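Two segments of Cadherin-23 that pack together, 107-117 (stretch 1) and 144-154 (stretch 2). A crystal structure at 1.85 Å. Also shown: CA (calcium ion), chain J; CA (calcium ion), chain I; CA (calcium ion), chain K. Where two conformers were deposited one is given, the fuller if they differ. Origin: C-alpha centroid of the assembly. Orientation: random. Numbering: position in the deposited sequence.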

# COMPACT_ATOMS: atom_id res chain seq x y z
N VAL A 107 -16.72 0.85 -26.74
CA VAL A 107 -15.83 1.88 -26.19
C VAL A 107 -15.68 1.63 -24.70
O VAL A 107 -16.68 1.47 -23.98
CB VAL A 107 -16.44 3.26 -26.40
CG1 VAL A 107 -15.57 4.35 -25.78
CG2 VAL A 107 -16.62 3.52 -27.89
N ASP A 108 -14.43 1.57 -24.26
CA ASP A 108 -14.11 1.36 -22.85
C ASP A 108 -14.55 2.58 -22.04
O ASP A 108 -14.28 3.74 -22.43
CB ASP A 108 -12.58 1.19 -22.74
CG ASP A 108 -12.07 0.91 -21.33
OD1 ASP A 108 -12.75 0.20 -20.54
OD2 ASP A 108 -10.92 1.36 -21.06
N ILE A 109 -15.16 2.33 -20.90
CA ILE A 109 -15.35 3.36 -19.86
C ILE A 109 -14.56 2.97 -18.61
O ILE A 109 -14.16 1.82 -18.45
CB ILE A 109 -16.86 3.60 -19.51
CG1 ILE A 109 -17.41 2.49 -18.64
CG2 ILE A 109 -17.69 3.82 -20.77
CD1 ILE A 109 -18.89 2.61 -18.28
N ASN A 110 -14.31 3.94 -17.74
CA ASN A 110 -13.51 3.71 -16.57
C ASN A 110 -14.37 3.14 -15.45
O ASN A 110 -14.67 3.83 -14.46
CB ASN A 110 -12.78 4.98 -16.14
CG ASN A 110 -11.75 4.71 -15.06
OD1 ASN A 110 -11.26 3.60 -14.96
ND2 ASN A 110 -11.41 5.72 -14.28
N ASP A 111 -14.72 1.86 -15.60
CA ASP A 111 -15.60 1.18 -14.64
C ASP A 111 -14.89 0.16 -13.73
O ASP A 111 -15.57 -0.55 -12.97
CB ASP A 111 -16.83 0.57 -15.35
CG ASP A 111 -16.50 -0.46 -16.43
OD1 ASP A 111 -15.36 -0.54 -16.95
OD2 ASP A 111 -17.44 -1.17 -16.87
N ASN A 112 -13.57 0.09 -13.77
CA ASN A 112 -12.82 -0.76 -12.86
C ASN A 112 -11.84 0.08 -12.02
O ASN A 112 -11.13 0.93 -12.56
CB ASN A 112 -12.07 -1.85 -13.60
CG ASN A 112 -13.02 -2.89 -14.18
OD1 ASN A 112 -13.38 -3.85 -13.49
ND2 ASN A 112 -13.49 -2.65 -15.41
N ASN A 113 -11.81 -0.19 -10.73
CA ASN A 113 -10.86 0.46 -9.83
C ASN A 113 -9.54 -0.28 -9.90
O ASN A 113 -9.54 -1.51 -10.06
CB ASN A 113 -11.33 0.37 -8.38
CG ASN A 113 -12.54 1.24 -8.10
OD1 ASN A 113 -13.51 1.16 -8.80
ND2 ASN A 113 -12.47 2.07 -7.08
N PRO A 114 -8.43 0.43 -9.61
CA PRO A 114 -7.20 -0.32 -9.30
C PRO A 114 -7.40 -1.12 -8.03
O PRO A 114 -8.02 -0.62 -7.08
CB PRO A 114 -6.12 0.75 -9.12
CG PRO A 114 -6.71 2.02 -9.58
CD PRO A 114 -8.23 1.88 -9.48
N ILE A 115 -6.93 -2.35 -8.04
CA ILE A 115 -7.14 -3.30 -6.93
C ILE A 115 -5.78 -3.82 -6.53
O ILE A 115 -5.04 -4.35 -7.37
CB ILE A 115 -8.03 -4.48 -7.33
CG1 ILE A 115 -9.47 -3.99 -7.63
CG2 ILE A 115 -8.09 -5.52 -6.20
CD1 ILE A 115 -10.34 -5.02 -8.33
N PHE A 116 -5.42 -3.64 -5.26
CA PHE A 116 -4.12 -4.12 -4.77
C PHE A 116 -3.99 -5.62 -4.78
O PHE A 116 -4.98 -6.31 -4.56
CB PHE A 116 -3.82 -3.57 -3.40
CG PHE A 116 -3.31 -2.17 -3.43
CD1 PHE A 116 -2.00 -1.91 -3.76
CD2 PHE A 116 -4.17 -1.10 -3.17
CE1 PHE A 116 -1.52 -0.59 -3.80
CE2 PHE A 116 -3.69 0.20 -3.20
CZ PHE A 116 -2.39 0.46 -3.53
N ASP A 117 -2.81 -6.13 -5.09
CA ASP A 117 -2.54 -7.57 -5.22
C ASP A 117 -2.54 -8.29 -3.84
O ASP A 117 -2.64 -9.51 -3.78
CB ASP A 117 -1.19 -7.82 -5.96
CG ASP A 117 -1.26 -7.61 -7.51
OD1 ASP A 117 -2.30 -7.23 -8.08
OD2 ASP A 117 -0.23 -7.87 -8.19
CA CA J . -13.88 -0.62 -18.79
CA CA I . -9.79 1.92 -14.15
CA CA K . -16.70 -3.13 -17.94
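Stretch 2, residues 144-154: DSGNFALIEYS

Two calcium ions stitch these segments together, and a single carboxylate, that of Asp144, serves both: its OD1 lies 2.3 Å from the chain J calcium and its OD2 lies 2.4 Å from the chain I calcium. Stretch 1 completes its share of each site. The chain J ion takes Asp108 OD1 at 2.2 Å, the backbone Ile109 O at 2.5 Å and Asp111 OD1 at 2.4 Å; the chain I ion takes Asn110 OD1 at 2.4 Å and Asn112 O at 2.3 Å, while stretch 2 adds a second ligand there, Phe148 O, at 2.4 Å. Three further ligands of each ion come from elsewhere in the structure. Shared coordination explains the crowding of oxygens between the segments: Asn110 OD1 stands 2.9 Å from Asp144 OD2 and Asp111 OD1 stands 3.0 Å from Asp144 OD1, spacings that the positive charge makes tolerable and that are not hydrogen bonds. Asp111 also reaches the third calcium, chain K, through OD2 at 2.4 Å.

Asp144, chi1 m and buried, points its CA-to-CB bond toward stretch 1 and is held there by Asn112 as well as by metal. Asn112 N donates to Asp144 OD2 at 3.0 Å, and Asn112 ND2 donates to Asp144 OD1, also at 3.0 Å and nearly straight at 172°. The same ND2 gives a hydrogen bond to a water on the chain K calcium, 3.0 Å from ND2 to the water oxygen.

The two segments run broadly in the same direction, though not as paired strands, and neither is a regular strand along its whole length. Stretch 1 is mostly extended loop, bent at Asn110 and Asp111, where Asp111 N makes a weak bond to Ile109 O at 2.9 Å, with a strand at Ile115 and Phe116; stretch 2 starts as loop, makes a 3-10 segment from Asn147 to Ala149, and later joins a strand that continues past Ser154. The turn is closed by Ala149 N to Gly146 O at 3.0 Å, with a weak bond from Phe148 N to Ser145 O at 3.2 Å. The pairing is not a simple ladder: Asp108 lies nearest Ser145 (CA to CA 6.9 Å) and Asn110 nearest Phe148 (CA to CA 5.4 Å), but Asn112 falls back to Asp144 (CA to CA 6.1 Å) before Pro114 meets Ile151 (CA to CA 7.1 Å).

At the Asp108 end, Ser145 N donates to Asp108 OD2 at 3.0 Å, so this carboxylate divides its oxygens, OD1 for metal and OD2 for the facing backbone, whereas both oxygens of Asp144 bind calcium. Phe148, chi1 m, has its CA-to-CB bond toward stretch 1 and lays one ring face over Asn110, whose CB is 3.7 Å from the ring centroid and 16° off the normal, a CH-pi contact. The ring edge meets the backbone of Asp108, with Phe148 CE2 3.5 Å from Asp108 O.

Beyond the metals the contact becomes apolar. Pro114 CB packs on Ile151 CD1 at 3.9 Å, the CA-to-CB bond of each directed toward the other stretch, and Phe116 CE1 reaches the edge of the Tyr153 ring, 4.0 Å from Tyr153 CE1. In all, 499 Å² is buried.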

# COMPACT_ATOMS: atom_id res chain seq x y z
N ASP A 144 -9.36 -2.00 -16.89
CA ASP A 144 -9.70 -1.19 -18.05
C ASP A 144 -8.54 -1.15 -19.05
O ASP A 144 -7.60 -1.96 -18.96
CB ASP A 144 -10.11 0.22 -17.58
CG ASP A 144 -11.34 0.19 -16.69
OD1 ASP A 144 -12.34 -0.45 -17.07
OD2 ASP A 144 -11.29 0.76 -15.59
N SER A 145 -8.62 -0.24 -20.00
CA SER A 145 -7.65 -0.08 -21.06
C SER A 145 -7.16 1.37 -21.15
O SER A 145 -7.80 2.31 -20.68
CB SER A 145 -8.23 -0.55 -22.38
OG SER A 145 -8.48 -1.98 -22.28
N GLY A 146 -5.99 1.53 -21.74
CA GLY A 146 -5.45 2.85 -22.00
C GLY A 146 -5.31 3.64 -20.71
O GLY A 146 -4.91 3.09 -19.72
N ASN A 147 -5.62 4.93 -20.76
CA ASN A 147 -5.44 5.82 -19.58
C ASN A 147 -6.24 5.38 -18.37
O ASN A 147 -5.80 5.55 -17.24
CB ASN A 147 -5.77 7.27 -19.89
CG ASN A 147 -4.89 8.22 -19.11
OD1 ASN A 147 -3.68 8.26 -19.38
ND2 ASN A 147 -5.44 8.99 -18.16
N PHE A 148 -7.41 4.78 -18.62
CA PHE A 148 -8.25 4.28 -17.56
C PHE A 148 -7.65 3.14 -16.75
O PHE A 148 -8.17 2.81 -15.67
CB PHE A 148 -9.59 3.83 -18.17
CG PHE A 148 -10.40 4.93 -18.78
CD1 PHE A 148 -10.25 6.27 -18.41
CD2 PHE A 148 -11.40 4.60 -19.68
CE1 PHE A 148 -11.06 7.25 -18.95
CE2 PHE A 148 -12.22 5.57 -20.21
CZ PHE A 148 -12.05 6.91 -19.86
N ALA A 149 -6.57 2.54 -17.24
CA ALA A 149 -5.87 1.45 -16.52
C ALA A 149 -4.43 1.82 -16.10
O ALA A 149 -3.70 0.96 -15.57
CB ALA A 149 -5.86 0.19 -17.38
N LEU A 150 -4.03 3.07 -16.32
CA LEU A 150 -2.76 3.56 -15.83
C LEU A 150 -2.95 3.95 -14.38
O LEU A 150 -3.95 4.58 -14.05
CB LEU A 150 -2.27 4.75 -16.63
CG LEU A 150 -1.94 4.47 -18.08
CD1 LEU A 150 -1.36 5.71 -18.74
CD2 LEU A 150 -0.95 3.30 -18.16
N ILE A 151 -1.99 3.56 -13.55
CA ILE A 151 -2.06 3.67 -12.10
C ILE A 151 -0.97 4.62 -11.56
O ILE A 151 0.17 4.50 -11.91
CB ILE A 151 -1.93 2.29 -11.45
CG1 ILE A 151 -3.14 1.45 -11.86
CG2 ILE A 151 -1.83 2.39 -9.92
CD1 ILE A 151 -3.02 0.00 -11.44
N GLU A 152 -1.37 5.55 -10.70
CA GLU A 152 -0.48 6.48 -10.02
C GLU A 152 -0.53 6.12 -8.52
O GLU A 152 -1.60 6.16 -7.93
CB GLU A 152 -1.01 7.90 -10.27
CG GLU A 152 -0.32 9.03 -9.54
CD GLU A 152 -0.74 10.41 -10.01
OE1 GLU A 152 -1.82 10.59 -10.62
OE2 GLU A 152 0.04 11.35 -9.79
N TYR A 153 0.60 5.70 -7.95
CA TYR A 153 0.74 5.41 -6.52
C TYR A 153 1.07 6.64 -5.70
O TYR A 153 1.80 7.53 -6.15
CB TYR A 153 1.81 4.36 -6.28
CG TYR A 153 1.47 3.06 -6.95
CD1 TYR A 153 0.53 2.21 -6.42
CD2 TYR A 153 2.06 2.69 -8.14
CE1 TYR A 153 0.19 1.01 -7.04
CE2 TYR A 153 1.70 1.51 -8.78
CZ TYR A 153 0.77 0.65 -8.18
OH TYR A 153 0.36 -0.52 -8.81
N SER A 154 0.53 6.70 -4.50
CA SER A 154 0.89 7.76 -3.56
C SER A 154 0.79 7.22 -2.13
O SER A 154 0.30 6.13 -1.91
CB SER A 154 0.00 8.98 -3.75
OG SER A 154 -1.36 8.66 -3.50
O HOH W 1 -16.03 -4.12 -15.91
O HOH W 2 -18.94 -3.95 -17.36